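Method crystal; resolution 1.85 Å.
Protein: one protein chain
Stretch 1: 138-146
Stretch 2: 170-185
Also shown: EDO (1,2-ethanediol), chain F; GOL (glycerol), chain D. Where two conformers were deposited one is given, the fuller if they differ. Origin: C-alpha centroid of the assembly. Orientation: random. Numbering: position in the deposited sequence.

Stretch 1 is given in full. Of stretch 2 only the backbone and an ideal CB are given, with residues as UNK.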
ATOM      1  N   GLU A 138      -4.667  35.438  -8.683  1.00 43.38           N
ATOM      2  CA  GLU A 138      -5.522  34.546  -7.892  1.00 45.41           C
ATOM      3  C   GLU A 138      -6.674  34.004  -8.736  1.00 49.79           C
ATOM      4  O   GLU A 138      -7.414  33.149  -8.275  1.00 48.47           O
ATOM      5  CB  GLU A 138      -6.084  35.285  -6.677  1.00 47.92           C
ATOM      6  CG  GLU A 138      -5.028  35.618  -5.645  1.00 57.60           C
ATOM      7  CD  GLU A 138      -4.214  36.865  -5.930  1.00 67.87           C
ATOM      8  OE1 GLU A 138      -4.451  37.533  -6.967  1.00 49.66           O
ATOM      9  OE2 GLU A 138      -3.327  37.174  -5.104  1.00 58.22           O
ATOM     10  N   ASP A 139      -6.833  34.516  -9.957  1.00 47.82           N
ATOM     11  CA  ASP A 139      -7.873  34.083 -10.874  1.00 46.70           C
ATOM     12  C   ASP A 139      -7.423  32.841 -11.632  1.00 47.27           C
ATOM     13  O   ASP A 139      -8.253  32.114 -12.172  1.00 44.37           O
ATOM     14  CB  ASP A 139      -8.166  35.205 -11.884  1.00 48.53           C
ATOM     15  CG  ASP A 139      -6.980  35.509 -12.777  1.00 51.75           C
ATOM     16  OD1 ASP A 139      -5.939  35.965 -12.251  1.00 50.15           O
ATOM     17  OD2 ASP A 139      -7.085  35.282 -13.992  1.00 49.17           O
ATOM     18  N   ILE A 140      -6.110  32.607 -11.707  1.00 43.05           N
ATOM     19  CA  ILE A 140      -5.614  31.447 -12.432  1.00 42.09           C
ATOM     20  C   ILE A 140      -5.965  30.149 -11.737  1.00 42.67           C
ATOM     21  O   ILE A 140      -5.759  30.005 -10.529  1.00 37.49           O
ATOM     22  CB  ILE A 140      -4.097  31.548 -12.711  1.00 43.52           C
ATOM     23  CG1 ILE A 140      -3.839  32.757 -13.660  1.00 46.69           C
ATOM     24  CG2 ILE A 140      -3.579  30.237 -13.314  1.00 37.99           C
ATOM     25  CD1 ILE A 140      -2.640  32.651 -14.510  1.00 51.09           C
ATOM     26  N   GLY A 141      -6.488  29.214 -12.530  1.00 40.33           N
ATOM     27  CA  GLY A 141      -6.877  27.895 -12.072  1.00 35.89           C
ATOM     28  C   GLY A 141      -5.798  26.858 -12.292  1.00 38.88           C
ATOM     29  O   GLY A 141      -4.964  26.993 -13.181  1.00 37.44           O
ATOM     30  N   PHE A 142      -5.804  25.811 -11.474  1.00 35.99           N
ATOM     31  CA  PHE A 142      -4.824  24.719 -11.553  1.00 35.48           C
ATOM     32  C   PHE A 142      -5.519  23.396 -11.608  1.00 36.49           C
ATOM     33  O   PHE A 142      -6.314  23.097 -10.734  1.00 36.29           O
ATOM     34  CB  PHE A 142      -3.893  24.743 -10.337  1.00 36.58           C
ATOM     35  CG  PHE A 142      -3.012  25.957 -10.395  1.00 38.58           C
ATOM     36  CD1 PHE A 142      -3.440  27.167  -9.880  1.00 36.31           C
ATOM     37  CD2 PHE A 142      -1.777  25.908 -11.023  1.00 40.73           C
ATOM     38  CE1 PHE A 142      -2.631  28.284  -9.940  1.00 38.91           C
ATOM     39  CE2 PHE A 142      -0.983  27.030 -11.094  1.00 41.02           C
ATOM     40  CZ  PHE A 142      -1.415  28.211 -10.557  1.00 39.58           C
ATOM     41  N   SER A 143      -5.230  22.598 -12.628  1.00 31.26           N
ATOM     42  CA  SER A 143      -5.849  21.282 -12.782  1.00 29.57           C
ATOM     43  C   SER A 143      -4.935  20.426 -13.647  1.00 33.48           C
ATOM     44  O   SER A 143      -3.731  20.680 -13.672  1.00 32.62           O
ATOM     45  CB  SER A 143      -7.229  21.421 -13.412  1.00 37.82           C
ATOM     46  OG  SER A 143      -7.917  20.186 -13.497  1.00 26.26           O
ATOM     47  N   THR A 144      -5.474  19.407 -14.333  1.00 33.22           N
ATOM     48  CA  THR A 144      -4.652  18.510 -15.142  1.00 32.70           C
ATOM     49  C   THR A 144      -5.359  18.050 -16.395  1.00 36.41           C
ATOM     50  O   THR A 144      -6.582  18.062 -16.482  1.00 33.58           O
ATOM     51  CB  THR A 144      -4.300  17.145 -14.357  1.00 33.25           C
ATOM     52  OG1 THR A 144      -5.477  16.342 -14.114  1.00 26.39           O
ATOM     53  CG2 THR A 144      -3.584  17.351 -13.018  1.00 28.84           C
ATOM     54  N   MET A 145      -4.560  17.608 -17.369  1.00 33.87           N
ATOM     55  CA  MET A 145      -5.060  17.022 -18.600  1.00 33.21           C
ATOM     56  C   MET A 145      -4.131  15.826 -18.727  1.00 32.51           C
ATOM     57  O   MET A 145      -3.368  15.713 -19.675  1.00 34.08           O
ATOM     58  CB  MET A 145      -4.999  17.992 -19.795  1.00 34.52           C
ATOM     59  CG  MET A 145      -6.201  18.965 -19.833  1.00 36.40           C
ATOM     60  SD  MET A 145      -7.849  18.240 -20.070  1.00 40.76           S
ATOM     61  CE  MET A 145      -7.793  17.784 -21.728  1.00 36.87           C
ATOM     62  N   HIS A 146      -4.194  14.932 -17.713  1.00 28.88           N
ATOM     63  CA  HIS A 146      -3.351  13.753 -17.642  1.00 27.18           C
ATOM     64  C   HIS A 146      -3.896  12.696 -18.615  1.00 31.03           C
ATOM     65  O   HIS A 146      -4.999  12.189 -18.418  1.00 32.73           O
ATOM     66  CB  HIS A 146      -3.281  13.227 -16.207  1.00 27.06           C
ATOM     67  CG  HIS A 146      -2.168  12.260 -15.994  1.00 27.58           C
ATOM     68  ND1 HIS A 146      -1.911  11.250 -16.903  1.00 28.01           N
ATOM     69  CD2 HIS A 146      -1.291  12.163 -14.966  1.00 27.36           C
ATOM     70  CE1 HIS A 146      -0.901  10.562 -16.395  1.00 28.46           C
ATOM     71  NE2 HIS A 146      -0.485  11.087 -15.243  1.00 27.27           N
ATOM     72  N   UNK A 170      -9.732  25.376  -2.592  1.00 38.49           N
ATOM     73  CA  UNK A 170      -9.836  25.049  -4.018  1.00 36.60           C
ATOM     74  C   UNK A 170      -8.662  25.592  -4.810  1.00 40.43           C
ATOM     75  O   UNK A 170      -8.082  26.605  -4.426  1.00 44.59           O
ATOM     76  CB  UNK A 170     -11.142  25.598  -4.595  1.00 36.60           C
ATOM     77  N   UNK A 171      -8.313  24.906  -5.915  1.00 33.40           N
ATOM     78  CA  UNK A 171      -7.225  25.303  -6.811  1.00 31.77           C
ATOM     79  C   UNK A 171      -7.774  25.553  -8.232  1.00 38.78           C
ATOM     80  O   UNK A 171      -7.044  26.058  -9.093  1.00 37.08           O
ATOM     81  CB  UNK A 171      -6.136  24.229  -6.837  1.00 31.77           C
ATOM     82  N   UNK A 172      -9.052  25.192  -8.488  1.00 35.25           N
ATOM     83  CA  UNK A 172      -9.656  25.395  -9.809  1.00 33.64           C
ATOM     84  C   UNK A 172     -11.170  25.713  -9.663  1.00 37.42           C
ATOM     85  O   UNK A 172     -11.792  25.302  -8.688  1.00 36.06           O
ATOM     86  CB  UNK A 172      -9.448  24.155 -10.682  1.00 33.64           C
ATOM     87  N   UNK A 173     -11.754  26.430 -10.632  1.00 37.58           N
ATOM     88  CA  UNK A 173     -13.183  26.772 -10.607  1.00 38.29           C
ATOM     89  C   UNK A 173     -13.981  25.784 -11.460  1.00 42.76           C
ATOM     90  O   UNK A 173     -13.421  25.066 -12.291  1.00 41.00           O
ATOM     91  CB  UNK A 173     -13.404  28.201 -11.106  1.00 38.29           C
ATOM     92  N   UNK A 174     -15.300  25.776 -11.266  1.00 43.97           N
ATOM     93  CA  UNK A 174     -16.187  24.907 -12.029  1.00 43.79           C
ATOM     94  C   UNK A 174     -16.105  25.257 -13.501  1.00 41.70           C
ATOM     95  O   UNK A 174     -16.078  24.350 -14.322  1.00 42.13           O
ATOM     96  CB  UNK A 174     -17.629  25.021 -11.530  1.00 43.79           C
ATOM     97  N   UNK A 175     -16.039  26.554 -13.839  1.00 38.57           N
ATOM     98  CA  UNK A 175     -15.947  26.995 -15.215  1.00 40.14           C
ATOM     99  C   UNK A 175     -14.689  26.430 -15.862  1.00 43.33           C
ATOM    100  O   UNK A 175     -14.729  25.973 -17.003  1.00 41.20           O
ATOM    101  CB  UNK A 175     -15.956  28.523 -15.293  1.00 40.14           C
ATOM    102  N   UNK A 176     -13.561  26.465 -15.135  1.00 39.96           N
ATOM    103  CA  UNK A 176     -12.301  25.963 -15.665  1.00 37.97           C
ATOM    104  C   UNK A 176     -12.401  24.459 -15.895  1.00 39.33           C
ATOM    105  O   UNK A 176     -12.007  23.986 -16.959  1.00 39.80           O
ATOM    106  CB  UNK A 176     -11.145  26.288 -14.717  1.00 37.97           C
ATOM    107  N   UNK A 177     -12.943  23.711 -14.927  1.00 34.68           N
ATOM    108  CA  UNK A 177     -13.099  22.259 -15.065  1.00 33.41           C
ATOM    109  C   UNK A 177     -13.979  21.963 -16.318  1.00 38.27           C
ATOM    110  O   UNK A 177     -13.662  21.057 -17.086  1.00 38.14           O
ATOM    111  CB  UNK A 177     -13.722  21.662 -13.801  1.00 33.41           C
ATOM    112  N   UNK A 178     -15.066  22.718 -16.523  1.00 37.68           N
ATOM    113  CA  UNK A 178     -15.948  22.508 -17.691  1.00 37.51           C
ATOM    114  C   UNK A 178     -15.156  22.658 -18.989  1.00 41.77           C
ATOM    115  O   UNK A 178     -15.370  21.898 -19.926  1.00 40.93           O
ATOM    116  CB  UNK A 178     -17.116  23.496 -17.673  1.00 37.51           C
ATOM    117  N   UNK A 179     -14.233  23.618 -19.048  1.00 39.96           N
ATOM    118  CA  UNK A 179     -13.428  23.816 -20.257  1.00 38.55           C
ATOM    119  C   UNK A 179     -12.581  22.571 -20.527  1.00 39.00           C
ATOM    120  O   UNK A 179     -12.503  22.136 -21.665  1.00 37.60           O
ATOM    121  CB  UNK A 179     -12.535  25.051 -20.118  1.00 38.55           C
ATOM    122  N   UNK A 180     -11.973  21.984 -19.470  1.00 34.77           N
ATOM    123  CA  UNK A 180     -11.135  20.796 -19.607  1.00 32.31           C
ATOM    124  C   UNK A 180     -11.980  19.626 -20.046  1.00 36.65           C
ATOM    125  O   UNK A 180     -11.605  18.914 -20.983  1.00 36.47           O
ATOM    126  CB  UNK A 180     -10.415  20.473 -18.296  1.00 32.31           C
ATOM    127  N   UNK A 181     -13.145  19.441 -19.400  1.00 32.24           N
ATOM    128  CA  UNK A 181     -14.069  18.373 -19.773  1.00 34.49           C
ATOM    129  C   UNK A 181     -14.421  18.487 -21.269  1.00 37.77           C
ATOM    130  O   UNK A 181     -14.501  17.467 -21.954  1.00 38.68           O
ATOM    131  CB  UNK A 181     -15.333  18.432 -18.913  1.00 34.49           C
ATOM    132  N   UNK A 182     -14.639  19.724 -21.764  1.00 35.99           N
ATOM    133  CA  UNK A 182     -14.978  19.971 -23.173  0.50 35.67           C
ATOM    134  C   UNK A 182     -13.800  19.580 -24.076  1.00 36.56           C
ATOM    135  O   UNK A 182     -14.007  18.905 -25.081  1.00 33.69           O
ATOM    136  CB  UNK A 182     -15.349  21.440 -23.389  0.50 35.67           C
ATOM    137  N   UNK A 183     -12.553  19.958 -23.711  1.00 34.09           N
ATOM    138  CA  UNK A 183     -11.395  19.569 -24.524  1.00 34.45           C
ATOM    139  C   UNK A 183     -11.403  18.038 -24.692  1.00 38.12           C
ATOM    140  O   UNK A 183     -11.197  17.546 -25.808  1.00 39.52           O
ATOM    141  CB  UNK A 183     -10.090  20.043 -23.882  1.00 34.45           C
ATOM    142  N   UNK A 184     -11.695  17.291 -23.595  1.00 33.45           N
ATOM    143  CA  UNK A 184     -11.761  15.842 -23.623  1.00 31.92           C
ATOM    144  C   UNK A 184     -12.920  15.326 -24.488  1.00 35.70           C
ATOM    145  O   UNK A 184     -12.690  14.577 -25.442  1.00 35.27           O
ATOM    146  CB  UNK A 184     -11.895  15.306 -22.196  1.00 31.92           C
ATOM    147  N   UNK A 185     -14.160  15.732 -24.192  1.00 32.52           N
ATOM    148  CA  UNK A 185     -15.306  15.246 -24.984  1.00 38.19           C
ATOM    149  C   UNK A 185     -15.245  15.744 -26.465  1.00 41.07           C
ATOM    150  O   UNK A 185     -15.626  14.998 -27.369  1.00 42.13           O
ATOM    151  CB  UNK A 185     -16.611  15.708 -24.332  1.00 38.19           C
TER
HETATM  152  C1  EDO F 405     -18.302  19.498 -21.941  1.00 42.20           C
HETATM  153  O1  EDO F 405     -17.927  18.128 -22.114  1.00 39.06           O
HETATM  154  C2  EDO F 405     -17.747  20.013 -20.603  1.00 40.73           C
HETATM  155  O2  EDO F 405     -18.043  21.388 -20.382  1.00 41.05           O
HETATM  156  C1  GOL D 403      -7.598  28.948  -7.686  1.00 66.51           C
HETATM  157  O1  GOL D 403      -7.423  30.221  -7.069  1.00 70.87           O
HETATM  158  C2  GOL D 403      -8.972  28.804  -8.304  1.00 60.90           C
HETATM  159  O2  GOL D 403      -8.952  29.288  -9.648  1.00 58.13           O
HETATM  160  C3  GOL D 403     -10.037  29.533  -7.521  1.00 62.34           C
HETATM  161  O3  GOL D 403     -10.135  29.001  -6.213  1.00 64.67           O

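Stretch 2 opens as a loop and becomes a helix at 33° to strand 141-144; because a helix turns its side chains around its axis, only some of them meet stretch 1.

Position 170 has phi near -72° and nothing of stretch 1 within reach of its CB; many residues would do, proline among them. It is Pro170, whose CG lies 3.6 Å from O3 of the glycerol.

At position 171 the backbone does the main work, its O accepting a hydrogen bond from Phe142 N at 2.7 Å, which any residue could offer. The CB points sideways, 4.1 Å from Phe142 O, so an apolar side chain suits. The residue is Ile171, its CB 4.2 Å from Phe142 CB.

Position 172 is extended, and its CB points toward the strand, an ideal CB lying 3.3 Å from Phe142 O and 4.5 Å from Ser143 CB. So little space favours a compact side chain, such as alanine, valine or threonine; beta-branching also fits the extended backbone. It is Val172, whose CG2 comes 4.1 Å from Ser143 CB.

Position 173 directly precedes the helix, with phi/psi of -97/164°, and its CB meets nothing of stretch 1. Serine, threonine, aspartate or asparagine could cap the free amides of the first turn. Thr173 does so: its OG1 accepts from N of position 176 at 3.1 Å.

Positions 174 and 175 are out of reach of stretch 1. Acidic residues favour the helix N-terminus, and these are Glu174 and Glu175.

Position 176 points toward Gly141, its ideal CB 5.3 Å from Gly141 CA. Glycine leaves room there, and Asp139 O offers an acceptor, so a side chain of medium length carrying a donor suits. Gln176 satisfies this: NE2 donates to Asp139 O at 3.2 Å, while OE1 accepts from Thr173 N at 2.8 Å and sits 3.2 Å from Gly141 CA. A CB on residue 141 would lie 2.0 Å from Gln176 OE1, a clash.

Position 177 points sideways with no stretch 1 atom near its CB, so only a longer side chain could reach back. Ile177 does, its CD1 3.8 Å from Ser143 OG. Positions 178 and 179 are out of reach and suit polar residues; they are Glu178 and Lys179.

Position 180 faces the strand, its ideal CB 3.8 Å from Met145 SD. A medium-sized apolar residue such as leucine or methionine fits. Leu180 packs its CB 3.9 Å from Met145 SD and its CD1 3.4 Å from Ser143 OG.

Positions 181 and 182 are free of stretch 1 and can be polar. Lys181 forms a salt bridge from NZ to Glu178 OE2 at 3.4 Å; Lys182 follows.

Position 183 points toward the Met145 methyl, inviting an apolar side chain: Leu183, its CB 3.9 Å from Met145 CE. Position 184, with its CB 4.8 Å from Met145 CE, can be small, and is Ala184. Position 185 is out of reach; Thr185 OG1 instead hydrogen-bonds O1 of the ethanediol at 2.6 Å.

Stretch 2 (170-185) PIVTEEQIEKLKKLAT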
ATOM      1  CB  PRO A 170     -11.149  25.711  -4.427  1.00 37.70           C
ATOM      2  CG  PRO A 170     -11.224  26.898  -3.538  1.00 43.54           C
ATOM      3  CD  PRO A 170     -10.698  26.420  -2.211  1.00 39.94           C
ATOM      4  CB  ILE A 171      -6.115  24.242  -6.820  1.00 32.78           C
ATOM      5  CG1 ILE A 171      -6.638  22.881  -7.313  1.00 35.97           C
ATOM      6  CG2 ILE A 171      -5.506  24.136  -5.436  1.00 34.19           C
ATOM      7  CD1 ILE A 171      -5.512  21.859  -7.675  1.00 35.61           C
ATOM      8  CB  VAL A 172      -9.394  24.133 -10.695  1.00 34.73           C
ATOM      9  CG1 VAL A 172     -10.035  22.877 -10.084  1.00 35.47           C
ATOM     10  CG2 VAL A 172      -9.849  24.349 -12.148  1.00 33.73           C
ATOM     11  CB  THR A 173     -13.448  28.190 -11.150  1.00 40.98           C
ATOM     12  OG1 THR A 173     -13.226  28.197 -12.568  1.00 37.61           O
ATOM     13  CG2 THR A 173     -12.593  29.271 -10.464  1.00 40.32           C
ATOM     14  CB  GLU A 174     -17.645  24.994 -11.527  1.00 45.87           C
ATOM     15  CG  GLU A 174     -17.898  24.159 -10.281  1.00 69.68           C
ATOM     16  CD  GLU A 174     -17.310  22.756 -10.259  1.00 88.58           C
ATOM     17  OE1 GLU A 174     -17.393  22.054 -11.294  1.00 89.68           O
ATOM     18  OE2 GLU A 174     -16.769  22.356  -9.200  1.00 64.15           O
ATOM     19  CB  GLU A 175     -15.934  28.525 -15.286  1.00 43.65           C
ATOM     20  CG  GLU A 175     -16.148  29.046 -16.701  1.00 64.37           C
ATOM     21  CD  GLU A 175     -16.232  30.552 -16.876  1.00 93.30           C
ATOM     22  OE1 GLU A 175     -16.445  31.267 -15.871  1.00100.51           O
ATOM     23  OE2 GLU A 175     -16.086  31.017 -18.031  1.00 83.54           O
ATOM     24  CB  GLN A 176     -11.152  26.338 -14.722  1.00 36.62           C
ATOM     25  CG  GLN A 176     -10.825  27.847 -14.812  1.00 35.73           C
ATOM     26  CD  GLN A 176     -10.103  28.388 -13.583  1.00 41.95           C
ATOM     27  OE1 GLN A 176     -10.071  27.757 -12.510  1.00 37.55           O
ATOM     28  NE2 GLN A 176      -9.513  29.575 -13.719  1.00 39.50           N
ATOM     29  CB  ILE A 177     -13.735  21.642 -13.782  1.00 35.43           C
ATOM     30  CG1 ILE A 177     -12.796  21.718 -12.557  1.00 34.84           C
ATOM     31  CG2 ILE A 177     -14.146  20.189 -14.031  1.00 33.62           C
ATOM     32  CD1 ILE A 177     -11.582  20.792 -12.644  1.00 53.88           C
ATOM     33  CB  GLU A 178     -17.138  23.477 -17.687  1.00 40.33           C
ATOM     34  CG  GLU A 178     -18.210  23.146 -16.653  1.00 58.65           C
ATOM     35  CD  GLU A 178     -18.715  21.714 -16.640  1.00 83.70           C
ATOM     36  OE1 GLU A 178     -19.092  21.197 -17.718  1.00 72.90           O
ATOM     37  OE2 GLU A 178     -18.735  21.106 -15.546  1.00 87.32           O
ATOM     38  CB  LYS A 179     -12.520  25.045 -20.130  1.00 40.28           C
ATOM     39  CG  LYS A 179     -13.255  26.369 -20.231  1.00 47.53           C
ATOM     40  CD  LYS A 179     -12.284  27.506 -20.376  1.00 50.98           C
ATOM     41  CE  LYS A 179     -12.904  28.829 -19.994  1.00 59.06           C
ATOM     42  NZ  LYS A 179     -11.997  29.968 -20.306  1.00 53.45           N
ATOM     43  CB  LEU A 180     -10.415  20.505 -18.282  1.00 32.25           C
ATOM     44  CG  LEU A 180      -9.520  21.654 -17.801  1.00 35.08           C
ATOM     45  CD1 LEU A 180      -8.732  21.252 -16.576  1.00 34.67           C
ATOM     46  CD2 LEU A 180      -8.593  22.132 -18.912  1.00 37.47           C
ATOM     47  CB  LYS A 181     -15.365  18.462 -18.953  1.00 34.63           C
ATOM     48  CG  LYS A 181     -15.241  17.886 -17.567  1.00 38.56           C
ATOM     49  CD  LYS A 181     -16.468  18.215 -16.708  1.00 37.32           C
ATOM     50  CE  LYS A 181     -17.715  17.467 -17.131  1.00 40.83           C
ATOM     51  NZ  LYS A 181     -18.867  17.765 -16.225  1.00 51.64           N
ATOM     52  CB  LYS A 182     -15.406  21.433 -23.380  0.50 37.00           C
ATOM     53  CG  LYS A 182     -15.949  21.720 -24.771  0.50 46.35           C
ATOM     54  CD  LYS A 182     -16.729  23.026 -24.816  0.50 46.04           C
ATOM     55  CE  LYS A 182     -16.611  23.769 -26.136  0.50 50.12           C
ATOM     56  NZ  LYS A 182     -16.909  22.910 -27.315  0.50 33.83           N
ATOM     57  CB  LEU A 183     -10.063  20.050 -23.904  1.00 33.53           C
ATOM     58  CG  LEU A 183      -9.810  21.552 -24.042  1.00 37.55           C
ATOM     59  CD1 LEU A 183      -8.492  21.968 -23.391  1.00 37.38           C
ATOM     60  CD2 LEU A 183      -9.829  21.989 -25.499  1.00 37.86           C
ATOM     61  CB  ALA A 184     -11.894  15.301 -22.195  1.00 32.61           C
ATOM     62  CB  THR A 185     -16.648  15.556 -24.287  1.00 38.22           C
ATOM     63  OG1 THR A 185     -16.830  16.966 -24.223  1.00 40.55           O
ATOM     64  CG2 THR A 185     -16.747  14.945 -22.881  1.00 33.20           C
TER
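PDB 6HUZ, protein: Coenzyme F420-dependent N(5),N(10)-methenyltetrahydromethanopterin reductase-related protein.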